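Local atomic coordinates of probable intron-encoded endonuclease 1 (Wickerhamomyces canadensis, PDB entry 6X1J), a protein that cleaves DNA at a specific target as a LAGLIDADG homing endonuclease involved in the homing of a mitochondrial 21S rRNA gene intron. Residues K51-N56 with E121-I126; E38-N43 with K110-L115; T30-I35 with D79-S84. All blocks are in the same frame, centred on the assembly; numbering follows the deposited sequence.

Interaction 1 (K51-N56 with E121-I126). With nucleotides of chain B.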
loop_
_atom_site.group_PDB
_atom_site.type_symbol
_atom_site.label_atom_id
_atom_site.label_comp_id
_atom_site.label_asym_id
_atom_site.label_seq_id
_atom_site.Cartn_x
_atom_site.Cartn_y
_atom_site.Cartn_z
ATOM N N LYS A 51 10.018 -5.093 4.697
ATOM C CA LYS A 51 11.124 -5.051 5.692
ATOM C C LYS A 51 12.017 -6.290 5.532
ATOM O O LYS A 51 11.509 -7.426 5.616
ATOM C CB LYS A 51 10.527 -4.987 7.097
ATOM C CG LYS A 51 11.514 -4.928 8.258
ATOM C CD LYS A 51 10.801 -5.202 9.561
ATOM C CE LYS A 51 11.702 -5.265 10.771
ATOM N NZ LYS A 51 12.152 -3.919 11.179
ATOM N N LYS A 52 13.304 -6.057 5.275
ATOM C CA LYS A 52 14.382 -7.071 5.456
ATOM C C LYS A 52 15.665 -6.373 5.925
ATOM O O LYS A 52 16.318 -5.708 5.095
ATOM C CB LYS A 52 14.623 -7.877 4.179
ATOM C CG LYS A 52 15.701 -8.938 4.341
ATOM C CD LYS A 52 16.030 -9.703 3.066
ATOM C CE LYS A 52 17.463 -10.211 2.983
ATOM N NZ LYS A 52 18.064 -10.450 4.323
ATOM N N LEU A 53 15.958 -6.467 7.223
ATOM C CA LEU A 53 17.245 -6.085 7.853
ATOM C C LEU A 53 18.210 -7.280 7.762
ATOM O O LEU A 53 17.840 -8.337 7.183
ATOM C CB LEU A 53 16.981 -5.685 9.309
ATOM C CG LEU A 53 16.544 -4.240 9.557
ATOM C CD1 LEU A 53 15.882 -3.601 8.337
ATOM C CD2 LEU A 53 15.620 -4.158 10.755
ATOM N N LYS A 54 19.403 -7.122 8.325
ATOM C CA LYS A 54 20.407 -8.209 8.433
ATOM C C LYS A 54 19.784 -9.392 9.182
ATOM O O LYS A 54 19.917 -10.531 8.703
ATOM C CB LYS A 54 21.667 -7.643 9.089
ATOM C CG LYS A 54 22.197 -6.405 8.380
ATOM C CD LYS A 54 23.651 -6.126 8.634
ATOM C CE LYS A 54 24.080 -4.772 8.110
ATOM N NZ LYS A 54 25.226 -4.242 8.884
ATOM N N ARG A 55 19.044 -9.115 10.258
ATOM C CA ARG A 55 18.384 -10.138 11.110
ATOM C C ARG A 55 17.373 -10.969 10.309
ATOM O O ARG A 55 17.148 -12.105 10.707
ATOM C CB ARG A 55 17.692 -9.478 12.302
ATOM C CG ARG A 55 18.637 -8.677 13.181
ATOM C CD ARG A 55 18.311 -8.842 14.653
ATOM N NE ARG A 55 19.067 -7.920 15.498
ATOM C CZ ARG A 55 20.346 -8.057 15.839
ATOM N NH1 ARG A 55 21.062 -9.088 15.415
ATOM N NH2 ARG A 55 20.907 -7.145 16.613
ATOM N N ASN A 56 16.783 -10.443 9.232
ATOM C CA ASN A 56 15.671 -11.115 8.493
ATOM C C ASN A 56 16.218 -11.963 7.344
ATOM O O ASN A 56 17.019 -11.452 6.549
ATOM C CB ASN A 56 14.658 -10.106 7.960
ATOM C CG ASN A 56 14.175 -9.198 9.069
ATOM O OD1 ASN A 56 13.412 -9.632 9.934
ATOM N ND2 ASN A 56 14.658 -7.960 9.089
ATOM N N GLU A 121 16.314 -0.580 -1.793
ATOM C CA GLU A 121 17.726 -0.432 -2.196
ATOM C C GLU A 121 18.361 0.501 -1.179
ATOM O O GLU A 121 17.992 1.678 -1.183
ATOM C CB GLU A 121 17.758 0.148 -3.613
ATOM C CG GLU A 121 19.120 0.150 -4.283
ATOM C CD GLU A 121 19.083 0.745 -5.681
ATOM O OE1 GLU A 121 19.062 -0.053 -6.667
ATOM O OE2 GLU A 121 19.036 2.009 -5.771
ATOM N N ASN A 122 19.217 -0.026 -0.306
ATOM C CA ASN A 122 19.885 0.762 0.758
ATOM C C ASN A 122 18.837 1.183 1.800
ATOM O O ASN A 122 18.989 2.269 2.394
ATOM C CB ASN A 122 20.599 1.962 0.135
ATOM C CG ASN A 122 22.022 2.139 0.618
ATOM O OD1 ASN A 122 22.391 1.698 1.706
ATOM N ND2 ASN A 122 22.824 2.814 -0.187
ATOM N N HIS A 123 17.796 0.366 2.003
ATOM C CA HIS A 123 16.689 0.605 2.977
ATOM C C HIS A 123 15.864 1.858 2.625
ATOM O O HIS A 123 15.234 2.409 3.540
ATOM C CB HIS A 123 17.246 0.678 4.411
ATOM C CG HIS A 123 17.848 -0.607 4.872
ATOM N ND1 HIS A 123 19.216 -0.831 4.874
ATOM C CD2 HIS A 123 17.275 -1.751 5.298
ATOM C CE1 HIS A 123 19.457 -2.053 5.301
ATOM N NE2 HIS A 123 18.284 -2.635 5.573
ATOM N N LYS A 124 15.857 2.303 1.363
ATOM C CA LYS A 124 14.905 3.323 0.857
ATOM C C LYS A 124 14.019 2.659 -0.196
ATOM O O LYS A 124 14.516 1.783 -0.944
ATOM C CB LYS A 124 15.644 4.542 0.298
ATOM C CG LYS A 124 16.422 5.355 1.328
ATOM C CD LYS A 124 16.789 6.772 0.880
ATOM C CE LYS A 124 18.142 6.867 0.196
ATOM N NZ LYS A 124 18.170 6.089 -1.067
ATOM N N LYS A 125 12.739 3.023 -0.226
ATOM C CA LYS A 125 11.831 2.696 -1.351
ATOM C C LYS A 125 12.308 3.509 -2.546
ATOM O O LYS A 125 12.438 4.722 -2.349
ATOM C CB LYS A 125 10.381 3.113 -1.094
ATOM C CG LYS A 125 9.514 2.079 -0.425
ATOM C CD LYS A 125 8.253 2.628 0.178
ATOM C CE LYS A 125 7.585 1.643 1.095
ATOM N NZ LYS A 125 6.368 2.234 1.679
ATOM N N ILE A 126 12.454 2.875 -3.717
ATOM C CA ILE A 126 12.879 3.546 -4.971
ATOM C C ILE A 126 11.913 3.138 -6.078
ATOM O O ILE A 126 11.169 2.145 -5.911
ATOM C CB ILE A 126 14.368 3.282 -5.313
ATOM C CG1 ILE A 126 14.717 1.789 -5.434
ATOM C CG2 ILE A 126 15.253 3.969 -4.282
ATOM C CD1 ILE A 126 14.453 1.162 -6.793
ATOM P P DG B 17 14.780 1.047 7.855
ATOM O OP1 DG B 17 15.838 1.699 7.058
ATOM O OP2 DG B 17 14.252 -0.269 7.464
ATOM O "O5'" DG B 17 15.262 0.877 9.368
ATOM C "C5'" DG B 17 15.600 1.978 10.229
ATOM C "C4'" DG B 17 15.670 1.496 11.660
ATOM O "O4'" DG B 17 14.355 1.254 12.250
ATOM C "C3'" DG B 17 16.462 0.195 11.840
ATOM O "O3'" DG B 17 17.354 0.267 12.960
ATOM C "C2'" DG B 17 15.390 -0.837 12.131
ATOM C "C1'" DG B 17 14.402 -0.004 12.921
ATOM N N9 DG B 17 13.062 -0.573 12.992
ATOM C C8 DG B 17 12.363 -1.130 11.950
ATOM N N7 DG B 17 11.204 -1.611 12.311
ATOM C C5 DG B 17 11.149 -1.386 13.677
ATOM C C6 DG B 17 10.138 -1.707 14.616
ATOM O O6 DG B 17 9.053 -2.265 14.420
ATOM N N1 DG B 17 10.489 -1.309 15.902
ATOM C C2 DG B 17 11.659 -0.673 16.242
ATOM N N2 DG B 17 11.803 -0.364 17.546
ATOM N N3 DG B 17 12.609 -0.361 15.373
ATOM C C4 DG B 17 12.294 -0.756 14.117
ATOM P P DG B 18 18.568 -0.831 13.185
ATOM O OP1 DG B 18 19.790 -0.037 13.447
ATOM O OP2 DG B 18 18.559 -1.851 12.081
ATOM O "O5'" DG B 18 18.131 -1.487 14.566
ATOM C "C5'" DG B 18 17.783 -0.622 15.669
ATOM C "C4'" DG B 18 17.002 -1.381 16.713
ATOM O "O4'" DG B 18 15.629 -1.621 16.284
ATOM C "C3'" DG B 18 17.584 -2.753 17.081
ATOM O "O3'" DG B 18 17.376 -2.967 18.476
ATOM C "C2'" DG B 18 16.656 -3.721 16.381
ATOM C "C1'" DG B 18 15.342 -2.974 16.564
ATOM N N9 DG B 18 14.243 -3.452 15.736
ATOM C C8 DG B 18 14.263 -3.832 14.416
ATOM N N7 DG B 18 13.146 -4.388 14.029
ATOM C C5 DG B 18 12.364 -4.420 15.174
ATOM C C6 DG B 18 11.059 -4.936 15.390
ATOM O O6 DG B 18 10.283 -5.456 14.577
ATOM N N1 DG B 18 10.682 -4.819 16.718
ATOM C C2 DG B 18 11.436 -4.248 17.705
ATOM N N2 DG B 18 10.879 -4.191 18.916
ATOM N N3 DG B 18 12.639 -3.753 17.519
ATOM C C4 DG B 18 13.039 -3.871 16.240
ATOM P P DA B 16 9.210 3.004 4.501
ATOM O OP1 DA B 16 9.909 3.653 3.371
ATOM O OP2 DA B 16 8.912 1.572 4.407
ATOM O "O5'" DA B 16 10.010 3.361 5.836
ATOM C "C5'" DA B 16 10.583 2.273 6.583
ATOM C "C4'" DA B 16 11.308 2.740 7.825
ATOM O "O4'" DA B 16 10.353 2.971 8.882
ATOM C "C3'" DA B 16 12.260 1.665 8.337
ATOM O "O3'" DA B 16 13.571 2.080 7.950
ATOM C "C2'" DA B 16 12.048 1.643 9.839
ATOM C "C1'" DA B 16 10.853 2.538 10.121
ATOM N N9 DA B 16 9.739 1.970 10.880
ATOM C C8 DA B 16 8.592 1.342 10.454
ATOM N N7 DA B 16 7.780 1.005 11.430
ATOM C C5 DA B 16 8.449 1.424 12.574
ATOM C C6 DA B 16 8.115 1.379 13.940
ATOM N N6 DA B 16 6.976 0.863 14.417
ATOM N N1 DA B 16 8.993 1.912 14.813
ATOM C C2 DA B 16 10.122 2.453 14.345
ATOM N N3 DA B 16 10.533 2.576 13.094
ATOM C C4 DA B 16 9.644 2.034 12.247
#

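Interaction 2 (E38-N43 with K110-L115)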
loop_
_atom_site.group_PDB
_atom_site.type_symbol
_atom_site.label_atom_id
_atom_site.label_comp_id
_atom_site.label_asym_id
_atom_site.label_seq_id
_atom_site.Cartn_x
_atom_site.Cartn_y
_atom_site.Cartn_z
ATOM N N GLU A 38 -0.350 -7.636 -7.057
ATOM C CA GLU A 38 -0.860 -6.341 -7.599
ATOM C C GLU A 38 -1.340 -5.486 -6.441
ATOM O O GLU A 38 -1.024 -4.293 -6.425
ATOM C CB GLU A 38 -1.932 -6.529 -8.681
ATOM C CG GLU A 38 -1.386 -7.236 -9.913
ATOM C CD GLU A 38 -2.412 -7.569 -10.987
ATOM O OE1 GLU A 38 -3.520 -6.982 -10.983
ATOM O OE2 GLU A 38 -2.093 -8.409 -11.843
ATOM N N THR A 39 -2.031 -6.073 -5.463
ATOM C CA THR A 39 -2.386 -5.347 -4.222
ATOM C C THR A 39 -1.094 -4.770 -3.610
ATOM O O THR A 39 -1.044 -3.582 -3.237
ATOM C CB THR A 39 -3.123 -6.271 -3.236
ATOM O OG1 THR A 39 -4.337 -6.743 -3.832
ATOM C CG2 THR A 39 -3.414 -5.534 -1.963
ATOM N N LEU A 40 -0.087 -5.612 -3.475
ATOM C CA LEU A 40 1.093 -5.319 -2.635
ATOM C C LEU A 40 1.923 -4.244 -3.356
ATOM O O LEU A 40 2.574 -3.415 -2.687
ATOM C CB LEU A 40 1.902 -6.606 -2.443
ATOM C CG LEU A 40 3.243 -6.429 -1.723
ATOM C CD1 LEU A 40 3.088 -5.644 -0.436
ATOM C CD2 LEU A 40 3.904 -7.754 -1.414
ATOM N N ILE A 41 1.887 -4.227 -4.672
ATOM C CA ILE A 41 2.626 -3.156 -5.422
ATOM C C ILE A 41 2.018 -1.805 -5.023
ATOM O O ILE A 41 2.784 -0.846 -4.772
ATOM C CB ILE A 41 2.588 -3.417 -6.939
ATOM C CG1 ILE A 41 3.543 -4.560 -7.287
ATOM C CG2 ILE A 41 2.864 -2.154 -7.743
ATOM C CD1 ILE A 41 3.110 -5.326 -8.510
ATOM N N GLY A 42 0.697 -1.726 -4.967
ATOM C CA GLY A 42 0.016 -0.505 -4.496
ATOM C C GLY A 42 0.414 -0.161 -3.070
ATOM O O GLY A 42 0.704 1.032 -2.803
ATOM N N ASN A 43 0.423 -1.148 -2.165
ATOM C CA ASN A 43 0.600 -0.890 -0.718
ATOM C C ASN A 43 2.023 -0.384 -0.463
ATOM O O ASN A 43 2.217 0.363 0.519
ATOM C CB ASN A 43 0.236 -2.122 0.100
ATOM C CG ASN A 43 -1.263 -2.312 0.254
ATOM O OD1 ASN A 43 -1.749 -3.424 0.062
ATOM N ND2 ASN A 43 -2.002 -1.245 0.582
ATOM N N LYS A 110 9.876 -16.014 1.684
ATOM C CA LYS A 110 10.542 -15.911 0.362
ATOM C C LYS A 110 9.591 -15.310 -0.682
ATOM O O LYS A 110 10.069 -14.641 -1.564
ATOM C CB LYS A 110 10.988 -17.333 -0.022
ATOM C CG LYS A 110 11.760 -17.476 -1.328
ATOM C CD LYS A 110 12.105 -18.928 -1.660
ATOM C CE LYS A 110 13.515 -19.102 -2.186
ATOM N NZ LYS A 110 14.530 -18.831 -1.135
ATOM N N ALA A 111 8.287 -15.574 -0.603
ATOM C CA ALA A 111 7.275 -15.057 -1.555
ATOM C C ALA A 111 7.330 -13.513 -1.630
ATOM O O ALA A 111 7.061 -13.012 -2.719
ATOM C CB ALA A 111 5.901 -15.571 -1.191
ATOM N N PHE A 112 7.788 -12.814 -0.583
ATOM C CA PHE A 112 7.846 -11.331 -0.497
ATOM C C PHE A 112 9.179 -10.789 -1.055
ATOM O O PHE A 112 9.284 -9.552 -1.234
ATOM C CB PHE A 112 7.599 -10.849 0.946
ATOM C CG PHE A 112 6.234 -11.194 1.514
ATOM C CD1 PHE A 112 5.065 -10.740 0.919
ATOM C CD2 PHE A 112 6.109 -11.983 2.656
ATOM C CE1 PHE A 112 3.815 -11.088 1.430
ATOM C CE2 PHE A 112 4.859 -12.334 3.154
ATOM C CZ PHE A 112 3.718 -11.909 2.525
ATOM N N ASP A 113 10.150 -11.653 -1.377
ATOM C CA ASP A 113 11.536 -11.238 -1.732
ATOM C C ASP A 113 11.594 -10.504 -3.076
ATOM O O ASP A 113 12.342 -9.505 -3.162
ATOM C CB ASP A 113 12.468 -12.450 -1.785
ATOM C CG ASP A 113 13.041 -12.869 -0.436
ATOM O OD1 ASP A 113 12.797 -12.164 0.577
ATOM O OD2 ASP A 113 13.731 -13.895 -0.420
ATOM N N LYS A 114 10.906 -11.014 -4.103
ATOM C CA LYS A 114 10.887 -10.407 -5.453
ATOM C C LYS A 114 10.511 -8.915 -5.370
ATOM O O LYS A 114 11.264 -8.075 -5.914
ATOM C CB LYS A 114 9.902 -11.137 -6.363
ATOM C CG LYS A 114 9.948 -10.601 -7.790
ATOM C CD LYS A 114 8.983 -11.265 -8.733
ATOM C CE LYS A 114 7.592 -10.699 -8.598
ATOM N NZ LYS A 114 6.653 -11.460 -9.441
ATOM N N LEU A 115 9.375 -8.597 -4.747
ATOM C CA LEU A 115 8.907 -7.189 -4.576
ATOM C C LEU A 115 9.764 -6.486 -3.524
ATOM O O LEU A 115 10.057 -5.299 -3.687
ATOM C CB LEU A 115 7.417 -7.174 -4.240
ATOM C CG LEU A 115 6.516 -7.554 -5.420
ATOM C CD1 LEU A 115 5.060 -7.642 -5.007
ATOM C CD2 LEU A 115 6.644 -6.555 -6.557
#

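Interaction 3 (T30-I35 with D79-S84). With nucleotides of chain C.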
loop_
_atom_site.group_PDB
_atom_site.type_symbol
_atom_site.label_atom_id
_atom_site.label_comp_id
_atom_site.label_asym_id
_atom_site.label_seq_id
_atom_site.Cartn_x
_atom_site.Cartn_y
_atom_site.Cartn_z
ATOM N N THR A 30 4.648 -20.754 -1.899
ATOM C CA THR A 30 5.929 -20.399 -2.568
ATOM C C THR A 30 5.845 -18.982 -3.189
ATOM O O THR A 30 6.718 -18.196 -2.886
ATOM C CB THR A 30 6.330 -21.523 -3.541
ATOM O OG1 THR A 30 5.347 -21.647 -4.559
ATOM C CG2 THR A 30 6.437 -22.884 -2.895
ATOM N N THR A 31 4.845 -18.642 -4.010
ATOM C CA THR A 31 4.756 -17.299 -4.677
ATOM C C THR A 31 3.444 -16.553 -4.320
ATOM O O THR A 31 2.413 -17.207 -4.073
ATOM C CB THR A 31 4.972 -17.448 -6.192
ATOM O OG1 THR A 31 3.916 -18.251 -6.706
ATOM C CG2 THR A 31 6.284 -18.117 -6.551
ATOM N N LEU A 32 3.453 -15.214 -4.323
ATOM C CA LEU A 32 2.197 -14.428 -4.140
ATOM C C LEU A 32 1.299 -14.732 -5.331
ATOM O O LEU A 32 1.820 -14.986 -6.406
ATOM C CB LEU A 32 2.484 -12.928 -4.028
ATOM C CG LEU A 32 3.335 -12.537 -2.815
ATOM C CD1 LEU A 32 3.586 -11.038 -2.775
ATOM C CD2 LEU A 32 2.715 -13.039 -1.510
ATOM N N SER A 33 -0.008 -14.794 -5.101
ATOM C CA SER A 33 -1.037 -14.803 -6.160
ATOM C C SER A 33 -0.889 -13.509 -6.977
ATOM O O SER A 33 -0.283 -12.534 -6.441
ATOM C CB SER A 33 -2.425 -14.943 -5.548
ATOM O OG SER A 33 -2.782 -13.775 -4.796
ATOM N N LYS A 34 -1.444 -13.508 -8.194
ATOM C CA LYS A 34 -1.634 -12.307 -9.027
ATOM C C LYS A 34 -2.288 -11.209 -8.162
ATOM O O LYS A 34 -1.732 -10.074 -8.150
ATOM C CB LYS A 34 -2.481 -12.649 -10.262
ATOM C CG LYS A 34 -2.500 -11.580 -11.359
ATOM C CD LYS A 34 -3.286 -11.973 -12.613
ATOM C CE LYS A 34 -3.125 -11.033 -13.789
ATOM N NZ LYS A 34 -3.903 -9.772 -13.663
ATOM N N ILE A 35 -3.390 -11.536 -7.448
ATOM C CA ILE A 35 -4.138 -10.529 -6.642
ATOM C C ILE A 35 -3.225 -9.950 -5.574
ATOM O O ILE A 35 -3.179 -8.703 -5.413
ATOM C CB ILE A 35 -5.409 -11.117 -6.031
ATOM C CG1 ILE A 35 -6.461 -11.365 -7.116
ATOM C CG2 ILE A 35 -5.909 -10.197 -4.925
ATOM C CD1 ILE A 35 -7.744 -11.987 -6.611
ATOM N N ASP A 79 -4.024 -13.361 3.983
ATOM C CA ASP A 79 -4.498 -14.186 5.140
ATOM C C ASP A 79 -3.441 -15.238 5.569
ATOM O O ASP A 79 -2.962 -15.188 6.756
ATOM C CB ASP A 79 -5.840 -14.837 4.789
ATOM C CG ASP A 79 -6.527 -15.335 6.040
ATOM O OD1 ASP A 79 -6.504 -14.579 7.062
ATOM O OD2 ASP A 79 -7.008 -16.490 6.010
ATOM N N GLU A 80 -3.021 -16.098 4.634
ATOM C CA GLU A 80 -2.004 -17.174 4.847
ATOM C C GLU A 80 -0.822 -16.682 5.679
ATOM O O GLU A 80 -0.249 -17.502 6.368
ATOM C CB GLU A 80 -1.224 -17.558 3.585
ATOM C CG GLU A 80 -2.041 -17.978 2.392
ATOM C CD GLU A 80 -2.599 -16.872 1.534
ATOM O OE1 GLU A 80 -2.093 -16.655 0.426
ATOM O OE2 GLU A 80 -3.573 -16.282 1.958
ATOM N N TYR A 81 -0.346 -15.462 5.440
ATOM C CA TYR A 81 1.009 -15.008 5.853
ATOM C C TYR A 81 0.936 -14.334 7.216
ATOM O O TYR A 81 2.024 -13.951 7.726
ATOM C CB TYR A 81 1.651 -14.077 4.802
ATOM C CG TYR A 81 1.873 -14.721 3.454
ATOM C CD1 TYR A 81 3.008 -15.478 3.210
ATOM C CD2 TYR A 81 0.948 -14.595 2.425
ATOM C CE1 TYR A 81 3.226 -16.089 1.986
ATOM C CE2 TYR A 81 1.128 -15.226 1.208
ATOM C CZ TYR A 81 2.274 -15.980 0.989
ATOM O OH TYR A 81 2.484 -16.614 -0.200
ATOM N N VAL A 82 -0.285 -14.163 7.735
ATOM C CA VAL A 82 -0.619 -13.374 8.965
ATOM C C VAL A 82 -1.269 -14.288 10.020
ATOM O O VAL A 82 -2.447 -14.703 9.811
ATOM C CB VAL A 82 -1.575 -12.198 8.675
ATOM C CG1 VAL A 82 -1.752 -11.350 9.930
ATOM C CG2 VAL A 82 -1.098 -11.348 7.509
ATOM N N ILE A 83 -0.540 -14.556 11.103
ATOM C CA ILE A 83 -0.895 -15.584 12.126
ATOM C C ILE A 83 -1.904 -14.956 13.102
ATOM O O ILE A 83 -2.913 -15.594 13.383
ATOM C CB ILE A 83 0.395 -16.077 12.829
ATOM C CG1 ILE A 83 1.186 -17.027 11.932
ATOM C CG2 ILE A 83 0.114 -16.706 14.186
ATOM C CD1 ILE A 83 2.526 -17.420 12.497
ATOM N N SER A 84 -1.602 -13.748 13.590
ATOM C CA SER A 84 -2.330 -13.027 14.673
ATOM C C SER A 84 -3.184 -11.911 14.078
ATOM O O SER A 84 -2.808 -11.253 13.101
ATOM C CB SER A 84 -1.382 -12.452 15.720
ATOM O OG SER A 84 -0.624 -13.468 16.362
ATOM P P DC C 8 2.868 -13.628 15.165
ATOM O OP1 DC C 8 1.592 -14.285 15.515
ATOM O OP2 DC C 8 2.896 -12.677 14.040
ATOM O "O5'" DC C 8 3.544 -12.767 16.313
ATOM C "C5'" DC C 8 3.281 -13.134 17.639
ATOM C "C4'" DC C 8 3.952 -12.160 18.568
ATOM O "O4'" DC C 8 5.302 -11.869 18.148
ATOM C "C3'" DC C 8 3.247 -10.807 18.700
ATOM O "O3'" DC C 8 3.040 -10.483 20.065
ATOM C "C2'" DC C 8 4.221 -9.815 18.093
ATOM C "C1'" DC C 8 5.530 -10.491 18.397
ATOM N N1 DC C 8 6.665 -10.060 17.583
ATOM C C2 DC C 8 7.787 -9.525 18.222
ATOM O O2 DC C 8 7.781 -9.414 19.459
ATOM N N3 DC C 8 8.837 -9.119 17.479
ATOM C C4 DC C 8 8.795 -9.229 16.151
ATOM N N4 DC C 8 9.858 -8.827 15.461
ATOM C C5 DC C 8 7.666 -9.778 15.475
ATOM C C6 DC C 8 6.636 -10.182 16.224
#

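Interaction 1 (K51-N56 with E121-I126)
Leu53 and His123 meet beside the DNA backbone, an example of two protein loops meeting where both approach the nucleic acid. Methyl CD1 of Leu53 lies 3.8 Å from NE2 of the His123 imidazole, the two side chains roughly perpendicular. The same ring atom NE2 stands 3.7 Å from the carbonyl O of Lys52. Deoxyguanosine DG17 of chain B flanks the pair: its OP1 approaches His123 CB at 3.2 Å, while the other methyl of Leu53, CD2, packs 3.6 Å from C2' of its sugar. The leucine thus sits between the histidine and the deoxyribose.

Lys51 reaches the bases, consistent with a part in reading the sequence: it runs along the major-groove side of the guanines. Its chain is extended until a bend at chi4 (75°), which turns NZ toward the bases; NZ donates to N7 of DG18 at 3.1 Å and lies 2.7 Å from N7 of DG17. On the other segment Lys125 brings its aliphatic CE within 3.6 Å of OP2 of DA16, while its NZ is bound by the carbonyls of Ile44 and Val48.

Two turns present Leu53 and His123. A type I turn from Leu53 to Asn56, closed by Asn56 N bonding to Leu53 O, is braced by Lys52 NZ, which donates to Asn56 O at 2.7 Å, nearly in line with the carbonyl bond. A type I' turn from Glu121 to Lys124 carries His123 with positive phi (64°) at the tip of a tight hairpin.

The first turn leaves edge strand 49-51 and leads to strand 60-65, whose Leu60 and Gln62 touch Lys51; the second joins the short strands 120-121 and 124-125 that follow helix 113-119.

Interaction 2 (E38-N43 with K110-L115)
Phe112 opens the contact with Leu40, and the residues after it show how one flank of a LAGLIDADG helix can pack on a neighbouring helix through apolar side chains alone. The phenyl ring offers its edge: CD1 is 4.0 Å from methyl CD2 of Leu40, which lies close to the ring plane, and the two side chains stand nearly square to each other. Leu61 of strand 60-65 touches both Phe112 and Leu40.

The two carboxylate oxygens of Asp113 accept hydrogen bonds from the imidazole ND1 of His58 and the backbone N of Phe59, fastening the beginning of helix 113-119 to the loop before strand 60-65.

Leu115 then makes the larger part of the contact with both of its methyls. CD1 meets Leu40 at 3.8 Å from CD2 and 3.9 Å from CG, the two leucines lying alongside each other and pointing opposite ways. CD2 turns to Ile41, touching its CG1 at 3.8 Å, so that the forked end of Leu115 straddles two successive residues of the helix. With CG anti to the backbone N (chi1 173°), Leu40 carries CD2 between Phe112 and Leu115. All four side chains are buried, and the side chain of Leu40 is about 12 Å from a bound potassium ion.

Helix 34-45 is the first of the two LAGLIDADG helices. Its remaining sides meet other elements: Thr39 packs on Arg139 and Tyr143 of the second such helix, 138-148, and on Val77 of helix 68-77, while Asn43 packs on Ile74 of 68-77 and its ND2 binds Asp147, a potassium ligand. Helix 113-119 covers the Leu40 and Ile41 flank.

Interaction 3 (T30-I35 with D79-S84)
Tyr81 receives Leu32 at the phenol end of its ring, where the chain enters the first LAGLIDADG helix, a case of an aromatic packing against a helix lead-in. Methyl CD2 of Leu32 approaches obliquely, 3.8 Å from CE2 and equally far from OH, while the carbonyl O of Thr31 lies 3.9 Å from the same OH. Over one face of the ring stands CB of the preceding residue, Glu80, 3.8 Å above the plane and displaced toward the rim. Phe112 and His109 each form an edge-to-face pair with the ring, so Tyr81 is embedded in an aromatic cluster.

Just beyond Leu32, Ser33 is the N-cap of helix 34-45. Its side chain caps a backbone N of the first turn, and its own N is bound by Gln36 OE1, an exchange of the capping-box kind. Gln36 NE2 in turn reaches Glu80 OE1 and so connects the helix start to the 3-10 turn at 79-81, which is closed by Val82 N bonding to Asp79 O at 3.0 Å.

The second segment continues to the DNA. CG2 of Ile83 comes within 3.1 Å of OP1 of deoxycytidine DC8 of chain C, and Ser84, with OG beside its backbone N (chi1 -61°), donates a short 2.5 Å hydrogen bond from OG to that same OP1.

Overall arrangement
From the N terminus, the chain passes the first segments of interactions 3, 2 and 1 in turn, then meets their partners in the same order, so that all three loops cross and none nests. Interaction 3 joins the lead-in of helix 34-45 to the loop after helix 68-77; interaction 2 brings the body of helix 34-45 against helix 113-119; interaction 1 draws the turn after strand 49-51 to the hairpin at 121-126. Interactions 2 and 3 are continuous: Ala111 CB lies 3.2 Å from Thr30 O, and Leu40 CD2 3.6 Å from Leu32 CD1. Interaction 1 touches neither, its centre about 14 Å from that of interaction 2; it and segment 79-84 reach the DNA.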